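Local coordinates for protein putative ribosomal N-acetyltransferase YdaF (Bacillus subtilis, PDB 1NSL) that is a putative GNAT-family N-acetyltransferase that may acetylate ribosomal proteins and assembles as homohexamers and homodimers, at residues 22-27 and 80-85; 97-102 and 113-118; 109-114 and 143-148. All coordinates share one frame; numbering follows the deposited sequence.

Contact 1: residues 22-27 and 80-85; sequences ERLAEL and CGMISL
Leu24 and Met82 make the one clear apolar contact between helix segment 22-27 and strand segment 80-85. Methyl CD1 of Leu24 rests 4.1 Å from SE of Met82, which is modelled as selenomethionine, and the two side chains cross at nearly a right angle. Leu24 has CG anti to the backbone N (chi1 -176°), which carries its methyl branch toward the strand, while the Met82 chain bends at its last torsion. The long, flexible, unbranched chain of methionine, here with selenium in place of sulfur, suits this place, because it fits among Leu24, Trp59, Trp100 and Phe40.

The second touch is of side chain on backbone. CD2 of Leu27 comes within 4.4 Å of the amide N of Cys80, whose side chain leaves the backbone away from the helix. The burial is modest, 130 Å² in all, and no hydrogen bond links the two segments.

The hydrogen bonding of the strand is spent within the sheet: Cys80 and Gly81 both face Leu73 of neighbouring strand 69-75, a classic beta bulge. An amphipathic N-terminal helix lying against one face of the central mixed sheet, with its acidic and basic residues on the outer side, is characteristic of the GNAT acetyltransferase fold.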
ATOM      1  N   GLU C  22      17.168  17.287  -9.745  1.00 26.38           N
ATOM      2  CA  GLU C  22      17.602  18.662 -10.050  1.00 27.54           C
ATOM      3  C   GLU C  22      17.810  18.854 -11.589  1.00 27.52           C
ATOM      4  O   GLU C  22      17.158  19.697 -12.171  1.00 27.32           O
ATOM      5  CB  GLU C  22      18.843  19.123  -9.227  1.00 27.12           C
ATOM      6  CG  GLU C  22      18.866  18.654  -7.764  1.00 30.46           C
ATOM      7  CD  GLU C  22      19.288  17.179  -7.637  1.00 35.93           C
ATOM      8  OE1 GLU C  22      20.494  16.900  -7.414  1.00 37.45           O
ATOM      9  OE2 GLU C  22      18.428  16.273  -7.801  1.00 37.66           O
ATOM     10  N   ARG C  23      18.665  18.056 -12.252  1.00 27.59           N
ATOM     11  CA  ARG C  23      18.907  18.246 -13.682  1.00 27.67           C
ATOM     12  C   ARG C  23      17.657  18.095 -14.542  1.00 26.82           C
ATOM     13  O   ARG C  23      17.464  18.876 -15.460  1.00 27.44           O
ATOM     14  CB  ARG C  23      20.066  17.395 -14.206  1.00 28.43           C
ATOM     15  CG  ARG C  23      21.405  17.863 -13.631  1.00 33.96           C
ATOM     16  CD  ARG C  23      22.703  17.076 -14.050  1.00 40.52           C
ATOM     17  NE  ARG C  23      23.954  17.547 -13.394  1.00 40.31           N
ATOM     18  CZ  ARG C  23      25.180  17.063 -13.668  1.00 42.09           C
ATOM     19  NH1 ARG C  23      26.258  17.542 -13.042  1.00 42.15           N
ATOM     20  NH2 ARG C  23      25.340  16.106 -14.587  1.00 42.44           N
ATOM     21  N   LEU C  24      16.801  17.122 -14.250  1.00 25.36           N
ATOM     22  CA  LEU C  24      15.586  16.965 -15.013  1.00 23.95           C
ATOM     23  C   LEU C  24      14.698  18.206 -14.863  1.00 24.02           C
ATOM     24  O   LEU C  24      14.241  18.784 -15.834  1.00 23.46           O
ATOM     25  CB  LEU C  24      14.825  15.736 -14.549  1.00 23.67           C
ATOM     26  CG  LEU C  24      13.571  15.394 -15.346  1.00 22.58           C
ATOM     27  CD1 LEU C  24      13.985  15.145 -16.744  1.00 23.56           C
ATOM     28  CD2 LEU C  24      12.914  14.178 -14.831  1.00 21.74           C
ATOM     29  N   ALA C  25      14.450  18.619 -13.642  1.00 23.87           N
ATOM     30  CA  ALA C  25      13.568  19.745 -13.417  1.00 24.24           C
ATOM     31  C   ALA C  25      14.082  21.014 -14.107  1.00 24.82           C
ATOM     32  O   ALA C  25      13.327  21.787 -14.681  1.00 24.52           O
ATOM     33  CB  ALA C  25      13.394  19.983 -11.905  1.00 23.75           C
ATOM     34  N   GLU C  26      15.377  21.233 -14.065  1.00 26.03           N
ATOM     35  CA  GLU C  26      15.909  22.441 -14.672  1.00 27.55           C
ATOM     36  C   GLU C  26      15.740  22.359 -16.182  1.00 26.71           C
ATOM     37  O   GLU C  26      15.305  23.307 -16.839  1.00 26.38           O
ATOM     38  CB  GLU C  26      17.361  22.607 -14.272  1.00 28.72           C
ATOM     39  CG  GLU C  26      18.152  23.693 -14.964  1.00 32.02           C
ATOM     40  CD  GLU C  26      19.549  23.739 -14.377  1.00 38.02           C
ATOM     41  OE1 GLU C  26      19.937  22.724 -13.729  1.00 39.70           O
ATOM     42  OE2 GLU C  26      20.240  24.779 -14.510  1.00 41.75           O
ATOM     43  N   LEU C  27      16.041  21.194 -16.724  1.00 25.90           N
ATOM     44  CA  LEU C  27      15.860  20.982 -18.152  1.00 25.57           C
ATOM     45  C   LEU C  27      14.384  21.178 -18.505  1.00 25.18           C
ATOM     46  O   LEU C  27      14.024  21.544 -19.613  1.00 24.68           O
ATOM     47  CB  LEU C  27      16.259  19.562 -18.488  1.00 25.05           C
ATOM     48  CG  LEU C  27      17.274  19.193 -19.537  1.00 25.62           C
ATOM     49  CD1 LEU C  27      18.359  20.176 -19.660  1.00 26.93           C
ATOM     50  CD2 LEU C  27      17.853  17.921 -18.999  1.00 29.17           C
ATOM     51  N   CYS C  80      19.803  15.026 -21.648  1.00 29.20           N
ATOM     52  CA  CYS C  80      19.506  16.027 -22.625  1.00 29.79           C
ATOM     53  C   CYS C  80      18.098  15.808 -23.016  1.00 29.88           C
ATOM     54  O   CYS C  80      17.561  16.528 -23.861  1.00 30.43           O
ATOM     55  CB  CYS C  80      20.392  15.858 -23.843  1.00 29.82           C
ATOM     56  SG  CYS C  80      20.154  14.247 -24.615  1.00 31.26           S
ATOM     57  N   GLY C  81      17.493  14.796 -22.412  1.00 30.22           N
ATOM     58  CA  GLY C  81      16.090  14.476 -22.692  1.00 31.03           C
ATOM     59  C   GLY C  81      15.626  13.148 -22.108  1.00 31.13           C
ATOM     60  O   GLY C  81      16.290  12.606 -21.219  1.00 30.97           O
HETATM   61  N   MSE C  82      14.504  12.637 -22.623  1.00 31.00           N
HETATM   62  CA  MSE C  82      13.855  11.407 -22.138  1.00 31.04           C
HETATM   63  C   MSE C  82      13.246  10.645 -23.308  1.00 31.29           C
HETATM   64  O   MSE C  82      12.759  11.257 -24.270  1.00 30.73           O
HETATM   65  CB  MSE C  82      12.680  11.736 -21.179  1.00 30.15           C
HETATM   66  CG  MSE C  82      12.993  12.620 -20.044  1.00 29.65           C
HETATM   67 SE   MSE C  82      11.796  12.254 -18.579  1.00 36.05          SE
HETATM   68  CE  MSE C  82      10.142  12.366 -19.371  1.00 37.73           C
ATOM     69  N   ILE C  83      13.245   9.320 -23.230  1.00 31.93           N
ATOM     70  CA  ILE C  83      12.542   8.533 -24.249  1.00 32.41           C
ATOM     71  C   ILE C  83      11.675   7.658 -23.484  1.00 32.04           C
ATOM     72  O   ILE C  83      11.921   7.436 -22.301  1.00 32.58           O
ATOM     73  CB  ILE C  83      13.430   7.684 -25.075  1.00 33.15           C
ATOM     74  CG1 ILE C  83      12.604   6.927 -26.079  1.00 34.03           C
ATOM     75  CG2 ILE C  83      14.089   6.648 -24.256  1.00 33.92           C
ATOM     76  CD1 ILE C  83      13.541   6.428 -27.223  1.00 38.29           C
ATOM     77  N   SER C  84      10.675   7.118 -24.144  1.00 31.33           N
ATOM     78  CA  SER C  84       9.661   6.456 -23.383  1.00 29.96           C
ATOM     79  C   SER C  84       8.830   5.502 -24.193  1.00 30.00           C
ATOM     80  O   SER C  84       8.526   5.742 -25.380  1.00 28.93           O
ATOM     81  CB  SER C  84       8.769   7.512 -22.855  1.00 29.99           C
ATOM     82  OG  SER C  84       7.497   6.959 -22.548  1.00 33.18           O
ATOM     83  N   LEU C  85       8.469   4.401 -23.542  1.00 29.84           N
ATOM     84  CA  LEU C  85       7.644   3.395 -24.186  1.00 29.77           C
ATOM     85  C   LEU C  85       6.545   3.220 -23.201  1.00 29.31           C
ATOM     86  O   LEU C  85       6.818   2.816 -22.093  1.00 29.70           O
ATOM     87  CB  LEU C  85       8.402   2.094 -24.330  1.00 29.41           C
ATOM     88  CG  LEU C  85       7.509   0.941 -24.744  1.00 28.91           C
ATOM     89  CD1 LEU C  85       7.383   0.968 -26.162  1.00 27.71           C
ATOM     90  CD2 LEU C  85       8.155  -0.362 -24.351  1.00 32.61           C
TER

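Contact 2: residues 97-102 and 113-118; sequences IGYWIA and AACRKL
The Tyr99 ring is the flat group of this contact, and the sulfur of Cys115 meets it obliquely. SG lies 4.5 Å from the centroid of the Tyr99 ring and 54° off the ring normal, nearest to CD2 at 3.6 Å: a sulfur-aromatic contact. On the same side of the ring plane, methyl CG2 of Ile111 sits over the face. With chi1 at 43°, CG of Tyr99 lies between its own backbone N and carbonyl carbon, and the ring is thereby set beside helix 110-124. The hydroxyl end reaches helix 140-149, where it hydrogen bonds to Ser142 and packs on Val145, so a tyrosine serves both an apolar and a polar neighbour.

Ile97 fills the rest of the interface with its two branches. CG2 is 4.0 Å from Cys115 SG, while the longer branch meets Leu118 tip to tip, CD1 lying 3.7 Å from Leu118 CG. With an alanine in place of Ile97, both branches would be gone, which would probably open a gap beside Leu118 and leave Cys115 SG without one of its packing partners. Cysteine suits its position because a small, polarisable group can fit between the ring and the isoleucine.

The strand and helix axes run nearly antiparallel, at 153° and 10.2 Å apart, as expected for the first two elements of a beta-alpha-beta unit that continues into parallel strand 130-136. Ile83 of strand 78-89 packs on Cys115 and Leu118 from the adjoining strand, and Met2 of the second subunit also touches Leu118, which brings this helix close to a subunit interface.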
ATOM      1  N   ILE C  97       5.684   5.015 -28.472  1.00 31.73           N
ATOM      2  CA  ILE C  97       6.935   5.697 -28.109  1.00 30.85           C
ATOM      3  C   ILE C  97       6.823   7.227 -27.998  1.00 29.80           C
ATOM      4  O   ILE C  97       6.120   7.860 -28.750  1.00 28.65           O
ATOM      5  CB  ILE C  97       8.058   5.269 -29.051  1.00 31.98           C
ATOM      6  CG1 ILE C  97       8.436   3.811 -28.727  1.00 31.82           C
ATOM      7  CG2 ILE C  97       9.308   6.212 -28.986  1.00 29.40           C
ATOM      8  CD1 ILE C  97       9.476   3.247 -29.645  1.00 29.39           C
ATOM      9  N   GLY C  98       7.477   7.803 -26.998  1.00 29.65           N
ATOM     10  CA  GLY C  98       7.485   9.253 -26.837  1.00 29.18           C
ATOM     11  C   GLY C  98       8.907   9.642 -26.538  1.00 28.10           C
ATOM     12  O   GLY C  98       9.726   8.782 -26.280  1.00 29.14           O
ATOM     13  N   TYR C  99       9.220  10.917 -26.581  1.00 27.00           N
ATOM     14  CA  TYR C  99      10.583  11.331 -26.388  1.00 25.94           C
ATOM     15  C   TYR C  99      10.545  12.811 -26.470  1.00 25.51           C
ATOM     16  O   TYR C  99       9.665  13.325 -27.077  1.00 25.74           O
ATOM     17  CB  TYR C  99      11.419  10.811 -27.554  1.00 26.05           C
ATOM     18  CG  TYR C  99      10.749  10.979 -28.915  1.00 26.10           C
ATOM     19  CD1 TYR C  99      10.539  12.232 -29.455  1.00 24.20           C
ATOM     20  CD2 TYR C  99      10.329   9.879 -29.644  1.00 25.61           C
ATOM     21  CE1 TYR C  99       9.932  12.387 -30.637  1.00 25.89           C
ATOM     22  CE2 TYR C  99       9.718  10.026 -30.869  1.00 27.42           C
ATOM     23  CZ  TYR C  99       9.513  11.292 -31.354  1.00 28.42           C
ATOM     24  OH  TYR C  99       8.902  11.510 -32.565  1.00 29.16           O
ATOM     25  N   TRP C 100      11.464  13.507 -25.827  1.00 25.81           N
ATOM     26  CA  TRP C 100      11.593  14.948 -25.997  1.00 26.01           C
ATOM     27  C   TRP C 100      13.020  15.252 -25.786  1.00 27.01           C
ATOM     28  O   TRP C 100      13.726  14.459 -25.142  1.00 28.45           O
ATOM     29  CB  TRP C 100      10.798  15.749 -25.001  1.00 25.31           C
ATOM     30  CG  TRP C 100      11.057  15.521 -23.558  1.00 25.80           C
ATOM     31  CD1 TRP C 100      10.370  14.683 -22.755  1.00 26.37           C
ATOM     32  CD2 TRP C 100      11.970  16.218 -22.712  1.00 26.48           C
ATOM     33  NE1 TRP C 100      10.820  14.774 -21.472  1.00 26.54           N
ATOM     34  CE2 TRP C 100      11.803  15.719 -21.416  1.00 26.28           C
ATOM     35  CE3 TRP C 100      12.926  17.215 -22.918  1.00 28.45           C
ATOM     36  CZ2 TRP C 100      12.559  16.160 -20.333  1.00 26.01           C
ATOM     37  CZ3 TRP C 100      13.675  17.666 -21.834  1.00 27.01           C
ATOM     38  CH2 TRP C 100      13.481  17.139 -20.560  1.00 27.10           C
ATOM     39  N   ILE C 101      13.474  16.379 -26.311  1.00 27.10           N
ATOM     40  CA  ILE C 101      14.856  16.716 -26.116  1.00 27.52           C
ATOM     41  C   ILE C 101      15.049  18.216 -25.861  1.00 27.66           C
ATOM     42  O   ILE C 101      14.175  19.024 -26.130  1.00 27.39           O
ATOM     43  CB  ILE C 101      15.606  16.191 -27.287  1.00 27.94           C
ATOM     44  CG1 ILE C 101      17.047  15.901 -26.922  1.00 29.71           C
ATOM     45  CG2 ILE C 101      15.487  17.135 -28.469  1.00 29.23           C
ATOM     46  CD1 ILE C 101      17.972  15.826 -28.195  1.00 30.74           C
ATOM     47  N   ALA C 102      16.154  18.588 -25.228  1.00 28.30           N
ATOM     48  CA  ALA C 102      16.413  20.006 -24.933  1.00 28.39           C
ATOM     49  C   ALA C 102      16.922  20.663 -26.195  1.00 29.29           C
ATOM     50  O   ALA C 102      17.624  20.040 -27.027  1.00 28.96           O
ATOM     51  CB  ALA C 102      17.409  20.153 -23.852  1.00 28.28           C
ATOM     52  N   ALA C 113      18.278   7.750 -33.410  1.00 29.49           N
ATOM     53  CA  ALA C 113      19.184   6.733 -32.916  1.00 29.18           C
ATOM     54  C   ALA C 113      18.657   6.007 -31.670  1.00 29.98           C
ATOM     55  O   ALA C 113      18.738   4.794 -31.615  1.00 31.01           O
ATOM     56  CB  ALA C 113      20.502   7.345 -32.642  1.00 28.50           C
ATOM     57  N   ALA C 114      18.165   6.743 -30.676  1.00 29.19           N
ATOM     58  CA  ALA C 114      17.615   6.139 -29.503  1.00 30.29           C
ATOM     59  C   ALA C 114      16.307   5.345 -29.759  1.00 30.43           C
ATOM     60  O   ALA C 114      16.129   4.285 -29.169  1.00 29.20           O
ATOM     61  CB  ALA C 114      17.396   7.208 -28.398  1.00 30.43           C
ATOM     62  N   CYS C 115      15.400   5.861 -30.603  1.00 31.16           N
ATOM     63  CA  CYS C 115      14.166   5.100 -30.947  1.00 31.72           C
ATOM     64  C   CYS C 115      14.546   3.735 -31.570  1.00 31.25           C
ATOM     65  O   CYS C 115      13.949   2.729 -31.236  1.00 31.31           O
ATOM     66  CB  CYS C 115      13.194   5.889 -31.861  1.00 30.61           C
ATOM     67  SG  CYS C 115      12.532   7.369 -31.027  1.00 34.28           S
ATOM     68  N   ARG C 116      15.545   3.692 -32.453  1.00 30.75           N
ATOM     69  CA  ARG C 116      15.934   2.404 -33.006  1.00 31.08           C
ATOM     70  C   ARG C 116      16.350   1.404 -31.892  1.00 30.80           C
ATOM     71  O   ARG C 116      15.891   0.238 -31.883  1.00 32.00           O
ATOM     72  CB  ARG C 116      16.997   2.531 -34.098  1.00 30.72           C
ATOM     73  CG  ARG C 116      16.594   3.439 -35.270  1.00 32.62           C
ATOM     74  CD  ARG C 116      17.714   3.720 -36.368  1.00 29.98           C
ATOM     75  NE  ARG C 116      17.089   3.833 -37.683  1.00 33.94           N
ATOM     76  CZ  ARG C 116      17.320   4.825 -38.548  1.00 36.91           C
ATOM     77  NH1 ARG C 116      18.160   5.791 -38.213  1.00 38.87           N
ATOM     78  NH2 ARG C 116      16.717   4.865 -39.736  1.00 33.07           N
ATOM     79  N   LYS C 117      17.204   1.790 -30.958  1.00 29.41           N
ATOM     80  CA  LYS C 117      17.469   0.810 -29.929  1.00 29.52           C
ATOM     81  C   LYS C 117      16.148   0.358 -29.291  1.00 29.80           C
ATOM     82  O   LYS C 117      15.951  -0.855 -29.078  1.00 29.38           O
ATOM     83  CB  LYS C 117      18.405   1.307 -28.841  1.00 29.14           C
ATOM     84  CG  LYS C 117      19.880   1.255 -29.181  1.00 30.39           C
ATOM     85  CD  LYS C 117      20.426  -0.132 -29.580  1.00 31.65           C
ATOM     86  CE  LYS C 117      21.811   0.078 -30.205  1.00 36.48           C
ATOM     87  NZ  LYS C 117      22.217  -0.787 -31.346  1.00 39.07           N
ATOM     88  N   LEU C 118      15.255   1.326 -29.010  1.00 29.13           N
ATOM     89  CA  LEU C 118      14.001   1.067 -28.294  1.00 28.66           C
ATOM     90  C   LEU C 118      13.111   0.116 -29.047  1.00 28.51           C
ATOM     91  O   LEU C 118      12.477  -0.751 -28.480  1.00 27.58           O
ATOM     92  CB  LEU C 118      13.256   2.358 -28.049  1.00 28.14           C
ATOM     93  CG  LEU C 118      12.053   2.272 -27.107  1.00 31.12           C
ATOM     94  CD1 LEU C 118      12.325   1.268 -26.024  1.00 29.36           C
ATOM     95  CD2 LEU C 118      11.683   3.656 -26.427  1.00 29.75           C
TER

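Contact 3: residues 109-114 and 143-148; sequences GIITAA and RAVPER
Ile111 and Val145 form the apolar part of this helix-helix contact. Methyl CG2 of Ile111 meets CG2 of Val145 at 3.8 Å, the side chains crossing at about a right angle. The same Val145 methyl lies 3.7 Å from OG1 of Thr112, so it touches two successive residues of the facing helix. Compact beta-branched residues suit this place, for the backbones come close: the CA atoms of Thr112 and Val145 are 5.8 Å apart. The short segment axes pass at 9.7 Å and cross at -40°.

The mixed part is made by Thr112 and Arg148. Methyl CG2 of Thr112 lies over one face of the Arg148 guanidinium and also packs against CD of its chain. Arg148 sets off with CG anti to the backbone N (chi1 -168°), then bends at its second and third torsions, which lays the flat group across the threonine. Threonine offers both a methyl for this face and a hydroxyl, whose OG1 stands 3.5 Å from Arg148 NE.

Backbone features complete the account. Gly109 occupies the N-cap position of helix 110-124 with a positive phi of 66°, easily adopted by a residue lacking a side chain. Helix 140-149 is kinked at Val145 and Pro146, whose nitrogens make no bond to the turn before; that of the proline has no proton to give.

The contact packs helix 110-124 of the beta-alpha-beta unit against helix 140-149, with Tyr99 of strand 94-101 touching both. With no clear hydrogen bond across, it rests mainly on van der Waals packing: an aliphatic inner part and an exposed outer part, where the flat face of Arg148 covers the Thr112 methyl. Arg148 also packs on Arg116, and the closeness of these like charges probably adds no attraction.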
ATOM      1  N   GLY C 109      20.440  13.970 -34.290  1.00 29.91           N
ATOM      2  CA  GLY C 109      19.931  12.620 -34.353  1.00 30.68           C
ATOM      3  C   GLY C 109      19.945  11.855 -33.034  1.00 31.89           C
ATOM      4  O   GLY C 109      20.087  10.613 -33.047  1.00 32.26           O
ATOM      5  N   ILE C 110      19.789  12.525 -31.889  1.00 31.70           N
ATOM      6  CA  ILE C 110      19.720  11.717 -30.686  1.00 32.44           C
ATOM      7  C   ILE C 110      18.437  10.885 -30.713  1.00 32.67           C
ATOM      8  O   ILE C 110      18.464   9.659 -30.515  1.00 33.32           O
ATOM      9  CB  ILE C 110      19.718  12.513 -29.402  1.00 32.73           C
ATOM     10  CG1 ILE C 110      20.791  13.644 -29.402  1.00 35.48           C
ATOM     11  CG2 ILE C 110      19.936  11.573 -28.259  1.00 31.76           C
ATOM     12  CD1 ILE C 110      22.215  13.243 -29.000  1.00 35.17           C
ATOM     13  N   ILE C 111      17.308  11.515 -30.986  1.00 31.97           N
ATOM     14  CA  ILE C 111      16.047  10.776 -30.875  1.00 31.14           C
ATOM     15  C   ILE C 111      15.958   9.565 -31.789  1.00 31.56           C
ATOM     16  O   ILE C 111      15.677   8.421 -31.320  1.00 31.08           O
ATOM     17  CB  ILE C 111      14.887  11.719 -31.032  1.00 30.45           C
ATOM     18  CG1 ILE C 111      15.046  12.760 -29.915  1.00 32.09           C
ATOM     19  CG2 ILE C 111      13.624  10.959 -30.975  1.00 29.26           C
ATOM     20  CD1 ILE C 111      14.110  13.971 -29.869  1.00 31.82           C
ATOM     21  N   THR C 112      16.233   9.786 -33.080  1.00 31.13           N
ATOM     22  CA  THR C 112      16.156   8.688 -34.036  1.00 30.80           C
ATOM     23  C   THR C 112      16.978   7.519 -33.532  1.00 30.50           C
ATOM     24  O   THR C 112      16.438   6.456 -33.175  1.00 31.28           O
ATOM     25  CB  THR C 112      16.653   9.135 -35.361  1.00 31.24           C
ATOM     26  OG1 THR C 112      15.738  10.094 -35.875  1.00 32.43           O
ATOM     27  CG2 THR C 112      16.581   7.983 -36.405  1.00 33.33           C
ATOM     28  N   ALA C 113      18.278   7.750 -33.410  1.00 29.49           N
ATOM     29  CA  ALA C 113      19.184   6.733 -32.916  1.00 29.18           C
ATOM     30  C   ALA C 113      18.657   6.007 -31.670  1.00 29.98           C
ATOM     31  O   ALA C 113      18.738   4.794 -31.615  1.00 31.01           O
ATOM     32  CB  ALA C 113      20.502   7.345 -32.642  1.00 28.50           C
ATOM     33  N   ALA C 114      18.165   6.743 -30.676  1.00 29.19           N
ATOM     34  CA  ALA C 114      17.615   6.139 -29.503  1.00 30.29           C
ATOM     35  C   ALA C 114      16.307   5.345 -29.759  1.00 30.43           C
ATOM     36  O   ALA C 114      16.129   4.285 -29.169  1.00 29.20           O
ATOM     37  CB  ALA C 114      17.396   7.208 -28.398  1.00 30.43           C
ATOM     38  N   ARG C 143       7.552  14.728 -35.910  1.00 31.64           N
ATOM     39  CA  ARG C 143       7.067  13.971 -37.039  1.00 31.91           C
ATOM     40  C   ARG C 143       8.231  13.318 -37.825  1.00 31.98           C
ATOM     41  O   ARG C 143       8.150  12.151 -38.284  1.00 30.70           O
ATOM     42  CB  ARG C 143       6.368  14.954 -37.961  1.00 32.42           C
ATOM     43  CG  ARG C 143       5.000  15.343 -37.525  1.00 31.68           C
ATOM     44  CD  ARG C 143       3.961  14.498 -38.153  1.00 29.38           C
ATOM     45  NE  ARG C 143       3.101  15.352 -38.927  1.00 27.66           N
ATOM     46  CZ  ARG C 143       2.517  14.976 -40.026  1.00 27.54           C
ATOM     47  NH1 ARG C 143       2.712  13.746 -40.470  1.00 31.85           N
ATOM     48  NH2 ARG C 143       1.725  15.800 -40.671  1.00 20.84           N
ATOM     49  N   ALA C 144       9.319  14.068 -37.959  1.00 31.16           N
ATOM     50  CA  ALA C 144      10.426  13.553 -38.720  1.00 32.17           C
ATOM     51  C   ALA C 144      10.945  12.272 -38.133  1.00 32.62           C
ATOM     52  O   ALA C 144      11.571  11.471 -38.819  1.00 33.28           O
ATOM     53  CB  ALA C 144      11.544  14.533 -38.809  1.00 31.95           C
ATOM     54  N   VAL C 145      10.703  12.030 -36.874  1.00 32.64           N
ATOM     55  CA  VAL C 145      11.365  10.852 -36.398  1.00 33.16           C
ATOM     56  C   VAL C 145      10.819   9.530 -36.946  1.00 33.28           C
ATOM     57  O   VAL C 145      11.555   8.722 -37.480  1.00 34.22           O
ATOM     58  CB  VAL C 145      11.560  10.851 -34.900  1.00 33.38           C
ATOM     59  CG1 VAL C 145      11.874   9.417 -34.403  1.00 28.80           C
ATOM     60  CG2 VAL C 145      12.709  11.799 -34.610  1.00 33.20           C
ATOM     61  N   PRO C 146       9.524   9.352 -36.851  1.00 32.22           N
ATOM     62  CA  PRO C 146       8.882   8.152 -37.378  1.00 31.36           C
ATOM     63  C   PRO C 146       9.160   7.972 -38.890  1.00 30.01           C
ATOM     64  O   PRO C 146       9.516   6.902 -39.346  1.00 29.67           O
ATOM     65  CB  PRO C 146       7.395   8.459 -37.192  1.00 31.38           C
ATOM     66  CG  PRO C 146       7.369   9.473 -36.154  1.00 32.32           C
ATOM     67  CD  PRO C 146       8.587  10.324 -36.276  1.00 31.85           C
ATOM     68  N   GLU C 147       8.978   9.031 -39.645  1.00 28.69           N
ATOM     69  CA  GLU C 147       9.079   8.959 -41.084  1.00 29.04           C
ATOM     70  C   GLU C 147      10.469   8.563 -41.567  1.00 28.63           C
ATOM     71  O   GLU C 147      10.582   7.960 -42.609  1.00 28.32           O
ATOM     72  CB  GLU C 147       8.667  10.275 -41.740  1.00 28.91           C
ATOM     73  CG  GLU C 147       7.200  10.684 -41.583  1.00 32.16           C
ATOM     74  CD  GLU C 147       6.912  12.151 -42.001  1.00 35.73           C
ATOM     75  OE1 GLU C 147       6.149  12.397 -42.953  1.00 35.78           O
ATOM     76  OE2 GLU C 147       7.442  13.092 -41.375  1.00 38.26           O
ATOM     77  N   ARG C 148      11.493   8.895 -40.783  1.00 28.67           N
ATOM     78  CA  ARG C 148      12.896   8.620 -41.064  1.00 27.90           C
ATOM     79  C   ARG C 148      13.070   7.133 -40.750  1.00 28.16           C
ATOM     80  O   ARG C 148      13.646   6.414 -41.529  1.00 29.52           O
ATOM     81  CB  ARG C 148      13.825   9.535 -40.205  1.00 27.31           C
ATOM     82  CG  ARG C 148      15.300   9.616 -40.539  1.00 25.16           C
ATOM     83  CD  ARG C 148      16.216   9.187 -39.415  1.00 27.94           C
ATOM     84  NE  ARG C 148      17.270  10.128 -38.974  1.00 27.16           N
ATOM     85  CZ  ARG C 148      18.572   9.959 -39.169  1.00 25.12           C
ATOM     86  NH1 ARG C 148      19.027   8.936 -39.851  1.00 26.62           N
ATOM     87  NH2 ARG C 148      19.437  10.828 -38.715  1.00 25.57           N
TER

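Overall arrangement
The three contacts build on both sides of one sheet. Met82 of contact 1 faces the N-terminal helices, whereas the next residue, Ile83, packs on Leu118 of contact 2 and Ala114 of contact 3. Contacts 1 and 2, with centres about 12 Å apart, occupy neighbouring strands joined by a probable hydrogen bond from Gly98 N to Ser84 O, 2.8 Å. Contacts 2 and 3, centres about 7 Å apart, share helix 110-124; contacts 1 and 3 lie about 17 Å apart. In GNAT relatives the loop leading into the equivalent helix binds the pyrophosphate of acetyl-CoA, so Gly109 of contact 3 probably borders the cofactor site.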